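PDB 3W9A: putative uncharacterized protein, which probably hydrolyses beta-glucans, being the catalytic domain of a glycoside hydrolase family 131 enzyme with a beta-jelly-roll fold. Local coordinates for residues S74-R78 / L204-R209; F98-N104 / F151-F157; F119-F123 / A190-T194. All coordinates share one frame. Residue numbers count along the deposited sequence, not the author numbering.

Contact 1: S74-R78 / L204-R209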
loop_
_atom_site.group_PDB
_atom_site.type_symbol
_atom_site.label_atom_id
_atom_site.label_comp_id
_atom_site.label_asym_id
_atom_site.label_seq_id
_atom_site.Cartn_x
_atom_site.Cartn_y
_atom_site.Cartn_z
ATOM N N SER A 74 2.930 -1.664 -20.022
ATOM C CA SER A 74 1.792 -2.294 -20.670
ATOM C C SER A 74 0.638 -1.286 -20.736
ATOM O O SER A 74 0.768 -0.148 -20.288
ATOM C CB SER A 74 1.350 -3.519 -19.864
ATOM O OG SER A 74 0.884 -3.117 -18.580
ATOM N N GLN A 75 -0.489 -1.713 -21.285
ATOM C CA GLN A 75 -1.720 -0.936 -21.198
ATOM C C GLN A 75 -2.423 -0.998 -19.829
ATOM O O GLN A 75 -3.403 -0.280 -19.606
ATOM C CB GLN A 75 -2.709 -1.386 -22.277
ATOM C CG GLN A 75 -2.793 -0.405 -23.418
ATOM C CD GLN A 75 -4.027 -0.635 -24.241
ATOM O OE1 GLN A 75 -4.219 -1.721 -24.792
ATOM N NE2 GLN A 75 -4.890 0.383 -24.321
HETATM N N MSE A 76 -1.943 -1.839 -18.917
HETATM C CA MSE A 76 -2.547 -1.909 -17.582
HETATM C C MSE A 76 -2.353 -0.590 -16.857
HETATM O O MSE A 76 -1.374 0.115 -17.089
HETATM C CB MSE A 76 -1.945 -3.045 -16.761
HETATM C CG MSE A 76 -2.198 -4.396 -17.432
HETATM SE SE MSE A 76 -1.556 -5.855 -16.272
HETATM C CE MSE A 76 -1.517 -7.253 -17.674
HETATM N N MSE A 77 -3.287 -0.270 -15.967
HETATM C CA MSE A 77 -3.288 1.003 -15.245
HETATM C C MSE A 77 -2.449 0.807 -14.034
HETATM O O MSE A 77 -2.744 -0.049 -13.226
HETATM C CB MSE A 77 -4.701 1.459 -14.869
HETATM C CG MSE A 77 -5.575 1.383 -16.110
HETATM SE SE MSE A 77 -7.193 2.526 -16.128
HETATM C CE MSE A 77 -7.492 2.864 -14.222
ATOM N N ARG A 78 -1.386 1.591 -13.909
ATOM C CA ARG A 78 -0.415 1.397 -12.824
ATOM C C ARG A 78 0.101 2.719 -12.291
ATOM O O ARG A 78 0.546 3.568 -13.074
ATOM C CB ARG A 78 0.772 0.563 -13.310
ATOM C CG ARG A 78 0.435 -0.861 -13.699
ATOM C CD ARG A 78 1.692 -1.654 -14.040
ATOM N NE ARG A 78 2.484 -2.004 -12.867
ATOM C CZ ARG A 78 3.524 -2.847 -12.888
ATOM N NH1 ARG A 78 3.914 -3.403 -14.019
ATOM N NH2 ARG A 78 4.191 -3.125 -11.783
ATOM N N LEU A 204 -2.389 -1.407 -9.255
ATOM C CA LEU A 204 -2.438 -1.893 -10.611
ATOM C C LEU A 204 -3.861 -2.295 -10.883
ATOM O O LEU A 204 -4.483 -2.985 -10.056
ATOM C CB LEU A 204 -1.503 -3.097 -10.794
ATOM C CG LEU A 204 -1.472 -3.831 -12.148
ATOM C CD1 LEU A 204 -0.113 -4.494 -12.289
ATOM C CD2 LEU A 204 -2.568 -4.888 -12.279
ATOM N N ARG A 205 -4.386 -1.852 -12.024
ATOM C CA ARG A 205 -5.627 -2.419 -12.579
ATOM C C ARG A 205 -5.374 -2.966 -13.990
ATOM O O ARG A 205 -4.779 -2.278 -14.830
ATOM C CB ARG A 205 -6.746 -1.375 -12.626
ATOM C CG ARG A 205 -8.120 -2.006 -12.637
ATOM C CD ARG A 205 -9.212 -0.955 -12.714
ATOM N NE ARG A 205 -9.393 -0.479 -14.073
ATOM C CZ ARG A 205 -10.155 0.548 -14.423
ATOM N NH1 ARG A 205 -10.828 1.261 -13.514
ATOM N NH2 ARG A 205 -10.257 0.856 -15.700
ATOM N N ILE A 206 -5.850 -4.180 -14.256
ATOM C CA ILE A 206 -5.562 -4.840 -15.532
ATOM C C ILE A 206 -6.281 -4.147 -16.689
ATOM O O ILE A 206 -5.639 -3.784 -17.666
ATOM C CB ILE A 206 -5.873 -6.354 -15.513
ATOM C CG1 ILE A 206 -4.954 -7.088 -14.529
ATOM C CG2 ILE A 206 -5.681 -6.989 -16.895
ATOM C CD1 ILE A 206 -5.414 -8.490 -14.202
ATOM N N VAL A 207 -7.592 -3.961 -16.580
ATOM C CA VAL A 207 -8.382 -3.365 -17.673
ATOM C C VAL A 207 -8.230 -1.848 -17.701
ATOM O O VAL A 207 -8.452 -1.185 -16.695
ATOM C CB VAL A 207 -9.872 -3.729 -17.557
ATOM C CG1 VAL A 207 -10.708 -2.985 -18.600
ATOM C CG2 VAL A 207 -10.039 -5.226 -17.731
ATOM N N ASN A 208 -7.854 -1.306 -18.860
ATOM C CA ASN A 208 -7.628 0.122 -19.019
ATOM C C ASN A 208 -8.855 0.824 -19.606
ATOM O O ASN A 208 -9.257 0.563 -20.751
ATOM C CB ASN A 208 -6.422 0.324 -19.924
ATOM C CG ASN A 208 -6.058 1.784 -20.130
ATOM O OD1 ASN A 208 -6.920 2.655 -20.310
ATOM N ND2 ASN A 208 -4.764 2.057 -20.126
ATOM N N ARG A 209 -9.452 1.699 -18.815
ATOM C CA ARG A 209 -10.462 2.631 -19.318
ATOM C C ARG A 209 -10.798 3.695 -18.282
ATOM O O ARG A 209 -10.462 3.564 -17.098
ATOM C CB ARG A 209 -11.748 1.902 -19.736
ATOM C CG ARG A 209 -12.339 1.009 -18.653
ATOM C CD ARG A 209 -13.759 0.668 -19.023
ATOM N NE ARG A 209 -14.504 -0.098 -18.017
ATOM C CZ ARG A 209 -14.804 -1.387 -18.112
ATOM N NH1 ARG A 209 -14.391 -2.098 -19.138
ATOM N NH2 ARG A 209 -15.519 -1.975 -17.165
#
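Here two strands of one sheet of the beta-jelly roll, 77-83 and 203-205, pair antiparallel close to where both give way to loops. M77 and R205 form a hydrogen-bonded pair: M77 N donates to R205 O and R205 N to M77 O, each at 2.7 Å. R78 and L204 follow as a non-hydrogen-bonded pair, with L204 CA 3.2 Å from M77 O in a CA-H...O contact.

The side chains separate onto the two faces. On the face of M77 and R205, selenomethionine M77 leaves its backbone m then t, so that its SE sits over one face of the R205 guanidinium, 3.5 Å from R205 NH2. R205 starts extended (t, t) and then bends at chi3 (p), turning its NE and NH2 back to V207 O; its NH1 makes a salt bridge with E213. The arginine therefore braces the loop that follows its own strand while M77 covers it.

On the other face, L204 CD1 lies over one face of the R78 guanidinium, 3.6 Å from R78 NE. The charge of R78 is met by E80, and a glycerol, probably from the crystallisation liquor, sits beside it. Selenomethionine M76, just before the strand, is stretched out (m, t, t), and its SE reaches L204 CD2 at 4.2 Å and I206 CG1 at 4.0 Å.

Beyond the strands the loops stay joined. S74 OG accepts from M76 N in an ST turn, and N208 donates from ND2 to Q75 O at 2.8 Å.

Contact 2: F98-N104 / F151-F157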
loop_
_atom_site.group_PDB
_atom_site.type_symbol
_atom_site.label_atom_id
_atom_site.label_comp_id
_atom_site.label_asym_id
_atom_site.label_seq_id
_atom_site.Cartn_x
_atom_site.Cartn_y
_atom_site.Cartn_z
ATOM N N PHE A 98 0.565 -0.255 6.533
ATOM C CA PHE A 98 -0.060 0.792 5.742
ATOM C C PHE A 98 -1.530 0.869 6.099
ATOM O O PHE A 98 -2.097 -0.075 6.686
ATOM C CB PHE A 98 0.071 0.536 4.235
ATOM C CG PHE A 98 -0.529 -0.764 3.785
ATOM C CD1 PHE A 98 -1.807 -0.803 3.230
ATOM C CD2 PHE A 98 0.181 -1.951 3.920
ATOM C CE1 PHE A 98 -2.368 -2.001 2.842
ATOM C CE2 PHE A 98 -0.382 -3.156 3.531
ATOM C CZ PHE A 98 -1.653 -3.176 2.984
ATOM N N SER A 99 -2.136 1.990 5.719
ATOM C CA SER A 99 -3.573 2.207 5.814
ATOM C C SER A 99 -4.086 2.673 4.470
ATOM O O SER A 99 -3.474 3.525 3.828
ATOM C CB SER A 99 -3.916 3.285 6.859
ATOM O OG SER A 99 -3.323 2.999 8.119
ATOM N N ILE A 100 -5.242 2.158 4.086
ATOM C CA ILE A 100 -5.805 2.428 2.796
ATOM C C ILE A 100 -7.313 2.734 2.893
ATOM O O ILE A 100 -8.025 2.255 3.793
ATOM C CB ILE A 100 -5.477 1.244 1.859
ATOM C CG1 ILE A 100 -5.831 1.556 0.409
ATOM C CG2 ILE A 100 -6.178 -0.029 2.286
ATOM C CD1 ILE A 100 -5.071 0.702 -0.585
ATOM N N LYS A 101 -7.788 3.583 1.991
ATOM C CA LYS A 101 -9.224 3.801 1.848
ATOM C C LYS A 101 -9.590 4.264 0.462
ATOM O O LYS A 101 -8.724 4.644 -0.348
ATOM C CB LYS A 101 -9.735 4.839 2.840
ATOM C CG LYS A 101 -9.405 6.280 2.468
ATOM C CD LYS A 101 -10.454 7.252 2.977
ATOM C CE LYS A 101 -10.170 8.652 2.483
ATOM N NZ LYS A 101 -11.095 9.630 3.111
ATOM N N ARG A 102 -10.898 4.250 0.220
ATOM C CA ARG A 102 -11.490 4.866 -0.961
ATOM C C ARG A 102 -12.545 5.862 -0.516
ATOM O O ARG A 102 -12.927 5.877 0.654
ATOM C CB ARG A 102 -12.117 3.804 -1.863
ATOM C CG ARG A 102 -13.290 3.044 -1.259
ATOM C CD ARG A 102 -14.094 2.415 -2.379
ATOM N NE ARG A 102 -15.406 1.969 -1.961
ATOM C CZ ARG A 102 -16.549 2.616 -2.200
ATOM N NH1 ARG A 102 -16.569 3.788 -2.826
ATOM N NH2 ARG A 102 -17.694 2.077 -1.794
ATOM N N THR A 103 -13.002 6.698 -1.442
ATOM C CA THR A 103 -14.178 7.544 -1.204
ATOM C C THR A 103 -15.236 7.181 -2.229
ATOM O O THR A 103 -15.117 6.177 -2.939
ATOM C CB THR A 103 -13.838 9.050 -1.288
ATOM O OG1 THR A 103 -13.487 9.423 -2.633
ATOM C CG2 THR A 103 -12.694 9.404 -0.342
ATOM N N ASN A 104 -16.283 7.989 -2.297
ATOM C CA ASN A 104 -17.269 7.865 -3.351
ATOM C C ASN A 104 -16.830 8.531 -4.650
ATOM O O ASN A 104 -17.345 8.213 -5.719
ATOM C CB ASN A 104 -18.587 8.434 -2.862
ATOM C CG ASN A 104 -19.344 7.457 -1.984
ATOM O OD1 ASN A 104 -19.192 6.237 -2.103
ATOM N ND2 ASN A 104 -20.173 7.981 -1.126
ATOM N N PHE A 151 -15.434 -3.147 1.122
ATOM C CA PHE A 151 -14.590 -1.957 0.972
ATOM C C PHE A 151 -15.472 -0.697 1.115
ATOM O O PHE A 151 -15.797 -0.017 0.140
ATOM C CB PHE A 151 -13.840 -2.012 -0.373
ATOM C CG PHE A 151 -12.685 -1.036 -0.498
ATOM C CD1 PHE A 151 -12.119 -0.788 -1.743
ATOM C CD2 PHE A 151 -12.151 -0.386 0.600
ATOM C CE1 PHE A 151 -11.048 0.080 -1.878
ATOM C CE2 PHE A 151 -11.099 0.503 0.460
ATOM C CZ PHE A 151 -10.541 0.730 -0.773
ATOM N N THR A 152 -15.848 -0.401 2.360
ATOM C CA THR A 152 -16.745 0.696 2.679
ATOM C C THR A 152 -16.089 2.041 2.384
ATOM O O THR A 152 -14.948 2.278 2.796
ATOM C CB THR A 152 -17.134 0.675 4.169
ATOM O OG1 THR A 152 -17.474 -0.661 4.574
ATOM C CG2 THR A 152 -18.322 1.566 4.416
ATOM N N ALA A 153 -16.821 2.918 1.694
ATOM C CA ALA A 153 -16.348 4.260 1.404
ATOM C C ALA A 153 -16.030 5.011 2.694
ATOM O O ALA A 153 -16.758 4.920 3.679
ATOM C CB ALA A 153 -17.378 5.039 0.578
ATOM N N ASP A 154 -14.904 5.720 2.678
ATOM C CA ASP A 154 -14.426 6.549 3.797
ATOM C C ASP A 154 -13.972 5.850 5.075
ATOM O O ASP A 154 -13.532 6.501 6.008
ATOM C CB ASP A 154 -15.417 7.683 4.077
ATOM C CG ASP A 154 -15.399 8.724 2.963
ATOM O OD1 ASP A 154 -16.372 8.784 2.198
ATOM O OD2 ASP A 154 -14.370 9.428 2.805
ATOM N N THR A 155 -14.028 4.531 5.103
ATOM C CA THR A 155 -13.470 3.780 6.206
ATOM C C THR A 155 -11.968 3.578 5.986
ATOM O O THR A 155 -11.538 3.253 4.882
ATOM C CB THR A 155 -14.207 2.448 6.342
ATOM O OG1 THR A 155 -15.600 2.722 6.573
ATOM C CG2 THR A 155 -13.649 1.645 7.476
ATOM N N TRP A 156 -11.162 3.808 7.017
ATOM C CA TRP A 156 -9.714 3.661 6.873
ATOM C C TRP A 156 -9.375 2.261 7.305
ATOM O O TRP A 156 -9.642 1.886 8.427
ATOM C CB TRP A 156 -8.933 4.704 7.680
ATOM C CG TRP A 156 -8.665 5.956 6.922
ATOM C CD1 TRP A 156 -9.345 7.160 7.010
ATOM C CD2 TRP A 156 -7.646 6.147 5.926
ATOM N NE1 TRP A 156 -8.792 8.068 6.141
ATOM C CE2 TRP A 156 -7.759 7.475 5.460
ATOM C CE3 TRP A 156 -6.654 5.316 5.374
ATOM C CZ2 TRP A 156 -6.910 7.997 4.470
ATOM C CZ3 TRP A 156 -5.800 5.844 4.396
ATOM C CH2 TRP A 156 -5.934 7.168 3.958
ATOM N N PHE A 157 -8.826 1.482 6.381
ATOM C CA PHE A 157 -8.451 0.109 6.632
ATOM C C PHE A 157 -6.966 0.029 6.897
ATOM O O PHE A 157 -6.134 0.357 6.030
ATOM C CB PHE A 157 -8.873 -0.760 5.457
ATOM C CG PHE A 157 -10.363 -0.867 5.312
ATOM C CD1 PHE A 157 -11.085 -1.796 6.074
ATOM C CD2 PHE A 157 -11.057 -0.018 4.452
ATOM C CE1 PHE A 157 -12.463 -1.886 5.958
ATOM C CE2 PHE A 157 -12.437 -0.109 4.326
ATOM C CZ PHE A 157 -13.142 -1.043 5.075
HETATM O O HOH W 1 -9.337 10.867 5.248
HETATM O O HOH W 2 -12.031 9.070 5.779
HETATM O O HOH W 3 -12.406 3.028 2.272
HETATM O O HOH W 4 -16.920 10.112 -0.127
#
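K101, R102 and W156 are the three residues most covered in this join between the end of strand 93-101 and the loop leading into strand 157-164. The strands pair at I100 and F157, where I100 N to F157 O and F157 N to I100 O are both 2.8 Å. Past that pair, side chains take over much of the work.

K101 lays its aliphatic part over the W156 indole, with CG 3.6 Å from the centroid of the six-membered ring, a CH-pi contact. Its NZ then makes a salt bridge with D154 OD2 at 3.3 Å, weak as a hydrogen bond, while one water links K101 NZ to W156 NE1 and another links it to D154 O. W156 also packs against Y216 and S218 of strand 213-224.

R102 repeats the pattern on F151: R102 CG is 3.7 Å from the ring centroid, over the face, and R102 NE donates to F151 O at 2.9 Å. R102 O accepts from D154 N (2.8 Å), tying down the type II turn T152-T155.

Both basic side chains thus spend their methylenes on aromatic rings, while K101 NZ is met by D154 and two waters and R102 NE by the F151 carbonyl, so this end of the two strands combines apolar packing with polar ties.

Contact 3: F119-F123 / A190-T194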
loop_
_atom_site.group_PDB
_atom_site.type_symbol
_atom_site.label_atom_id
_atom_site.label_comp_id
_atom_site.label_asym_id
_atom_site.label_seq_id
_atom_site.Cartn_x
_atom_site.Cartn_y
_atom_site.Cartn_z
ATOM N N PHE A 119 3.809 -7.306 -3.483
ATOM C CA PHE A 119 5.170 -7.627 -3.884
ATOM C C PHE A 119 5.155 -8.045 -5.338
ATOM O O PHE A 119 4.129 -8.521 -5.829
ATOM C CB PHE A 119 5.740 -8.759 -3.035
ATOM C CG PHE A 119 6.049 -8.355 -1.639
ATOM C CD1 PHE A 119 7.284 -7.845 -1.309
ATOM C CD2 PHE A 119 5.097 -8.488 -0.653
ATOM C CE1 PHE A 119 7.569 -7.465 -0.024
ATOM C CE2 PHE A 119 5.372 -8.133 0.647
ATOM C CZ PHE A 119 6.611 -7.621 0.966
ATOM N N GLU A 120 6.298 -7.890 -6.015
ATOM C CA GLU A 120 6.439 -8.269 -7.434
ATOM C C GLU A 120 5.929 -9.687 -7.709
ATOM O O GLU A 120 5.203 -9.918 -8.689
ATOM C CB GLU A 120 7.897 -8.125 -7.880
ATOM C CG GLU A 120 8.200 -8.558 -9.305
ATOM C CD GLU A 120 7.597 -7.662 -10.369
ATOM O OE1 GLU A 120 6.985 -6.614 -10.090
ATOM O OE2 GLU A 120 7.758 -8.006 -11.542
ATOM N N SER A 121 6.283 -10.618 -6.829
ATOM C CA SER A 121 5.894 -12.027 -6.970
ATOM C C SER A 121 4.450 -12.315 -6.530
ATOM O O SER A 121 3.973 -13.443 -6.647
ATOM C CB SER A 121 6.832 -12.889 -6.142
ATOM O OG SER A 121 6.580 -12.694 -4.745
ATOM N N HIS A 122 3.780 -11.301 -5.989
ATOM C CA HIS A 122 2.410 -11.411 -5.484
ATOM C C HIS A 122 2.273 -12.454 -4.378
ATOM O O HIS A 122 1.188 -13.012 -4.177
ATOM C CB HIS A 122 1.442 -11.713 -6.620
ATOM C CG HIS A 122 1.502 -10.724 -7.736
ATOM N ND1 HIS A 122 0.789 -9.544 -7.722
ATOM C CD2 HIS A 122 2.190 -10.736 -8.903
ATOM C CE1 HIS A 122 1.041 -8.869 -8.832
ATOM N NE2 HIS A 122 1.884 -9.570 -9.566
ATOM N N PHE A 123 3.356 -12.696 -3.636
ATOM C CA PHE A 123 3.296 -13.698 -2.586
ATOM C C PHE A 123 2.342 -13.220 -1.490
ATOM O O PHE A 123 1.772 -14.036 -0.773
ATOM C CB PHE A 123 4.698 -14.073 -2.055
ATOM C CG PHE A 123 5.283 -13.097 -1.070
ATOM C CD1 PHE A 123 4.901 -13.121 0.250
ATOM C CD2 PHE A 123 6.295 -12.211 -1.459
ATOM C CE1 PHE A 123 5.469 -12.261 1.162
ATOM C CE2 PHE A 123 6.867 -11.342 -0.558
ATOM C CZ PHE A 123 6.450 -11.356 0.756
ATOM N N ALA A 190 4.192 -19.048 2.047
ATOM C CA ALA A 190 4.304 -18.355 0.775
ATOM C C ALA A 190 5.765 -18.189 0.448
ATOM O O ALA A 190 6.617 -18.227 1.342
ATOM C CB ALA A 190 3.619 -16.993 0.837
ATOM N N ASN A 191 6.060 -17.986 -0.831
ATOM C CA ASN A 191 7.425 -17.692 -1.241
ATOM C C ASN A 191 7.703 -16.211 -0.976
ATOM O O ASN A 191 7.398 -15.350 -1.797
ATOM C CB ASN A 191 7.654 -18.067 -2.702
ATOM C CG ASN A 191 9.084 -17.798 -3.152
ATOM O OD1 ASN A 191 9.922 -17.308 -2.383
ATOM N ND2 ASN A 191 9.367 -18.113 -4.400
ATOM N N THR A 192 8.274 -15.934 0.193
ATOM C CA THR A 192 8.403 -14.572 0.704
ATOM C C THR A 192 9.638 -13.822 0.210
ATOM O O THR A 192 10.009 -12.808 0.798
ATOM C CB THR A 192 8.469 -14.594 2.240
ATOM O OG1 THR A 192 9.499 -15.507 2.647
ATOM C CG2 THR A 192 7.132 -15.029 2.823
ATOM N N PHE A 193 10.284 -14.303 -0.850
ATOM C CA PHE A 193 11.480 -13.647 -1.310
ATOM C C PHE A 193 11.164 -12.221 -1.735
ATOM O O PHE A 193 10.241 -11.975 -2.509
ATOM C CB PHE A 193 12.165 -14.364 -2.479
ATOM C CG PHE A 193 13.319 -13.569 -3.035
ATOM C CD1 PHE A 193 14.524 -13.522 -2.354
ATOM C CD2 PHE A 193 13.174 -12.805 -4.187
ATOM C CE1 PHE A 193 15.581 -12.770 -2.833
ATOM C CE2 PHE A 193 14.227 -12.050 -4.669
ATOM C CZ PHE A 193 15.432 -12.037 -3.992
ATOM N N THR A 194 11.939 -11.287 -1.209
ATOM C CA THR A 194 11.957 -9.933 -1.736
ATOM C C THR A 194 13.398 -9.489 -1.931
ATOM O O THR A 194 14.276 -9.878 -1.158
ATOM C CB THR A 194 11.217 -8.961 -0.808
ATOM O OG1 THR A 194 11.454 -7.631 -1.230
ATOM C CG2 THR A 194 11.698 -9.092 0.630
HETATM O O HOH W 5 8.813 -10.205 -4.569
HETATM O O HOH W 6 8.646 -13.875 -3.489
#
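Two loops of the beta-jelly roll meet here. Loop 119-123, a type I turn (F119 to H122), links strands 114-119 and 124-128; loop 190-194 leaves strand 182-189 in one sheet and heads for strand 199-201 in the other. The meeting is built largely on the F123 ring.

A190 comes first, its CB 3.8 Å from F123 O and 4.1 Å from F123 CD1, packing against the F123 ring near that atom. N191 contributes its backbone: N191 O comes to 3.0 Å from F123 CB, while its side-chain OD1 takes a weak hydrogen bond from F193 N within the same loop.

At T192 the chain crosses the aromatic face. T192 CA stands 3.5 Å from the F123 centroid, almost exactly on the ring normal, a CH-pi contact, and T192 CG2 lies 3.6 Å from F123 CE1. I163 of strand 157-164 packs against F123, T192 and F119 alike, continuing this apolar patch into the sandwich.

F193 points its side chain away and offers its carbonyl to solvent. One water accepts from S121 OG and donates to both N191 O and F193 O, so the polar groups of the two loops are joined through water. T194 finally turns back toward the first loop; its OG1 is held by D198, and its CB rests 4.0 Å from F119 CE1.

How the contacts relate
All three contacts are partly buried, each with exposed residues. Contact 2 lies nearest the chain's centre (about 12 Å between centres), then contact 3 (about 15 Å) and contact 1 (about 17 Å). Contact 1 joins strands within one sheet and contact 2 within the other; contact 3 packs loop on loop. The centres of contacts 2 and 3 lie about 25 Å apart, on opposite sides of the chain's centre, yet strand 157-164 links them: it begins with F157 in contact 2 and brings I163 under contact 3. Contact 1 relies on backbone pairing and arginines, contact 2 on one backbone pair plus lysine and arginine methylenes over aromatic rings, contact 3 on one ring and water.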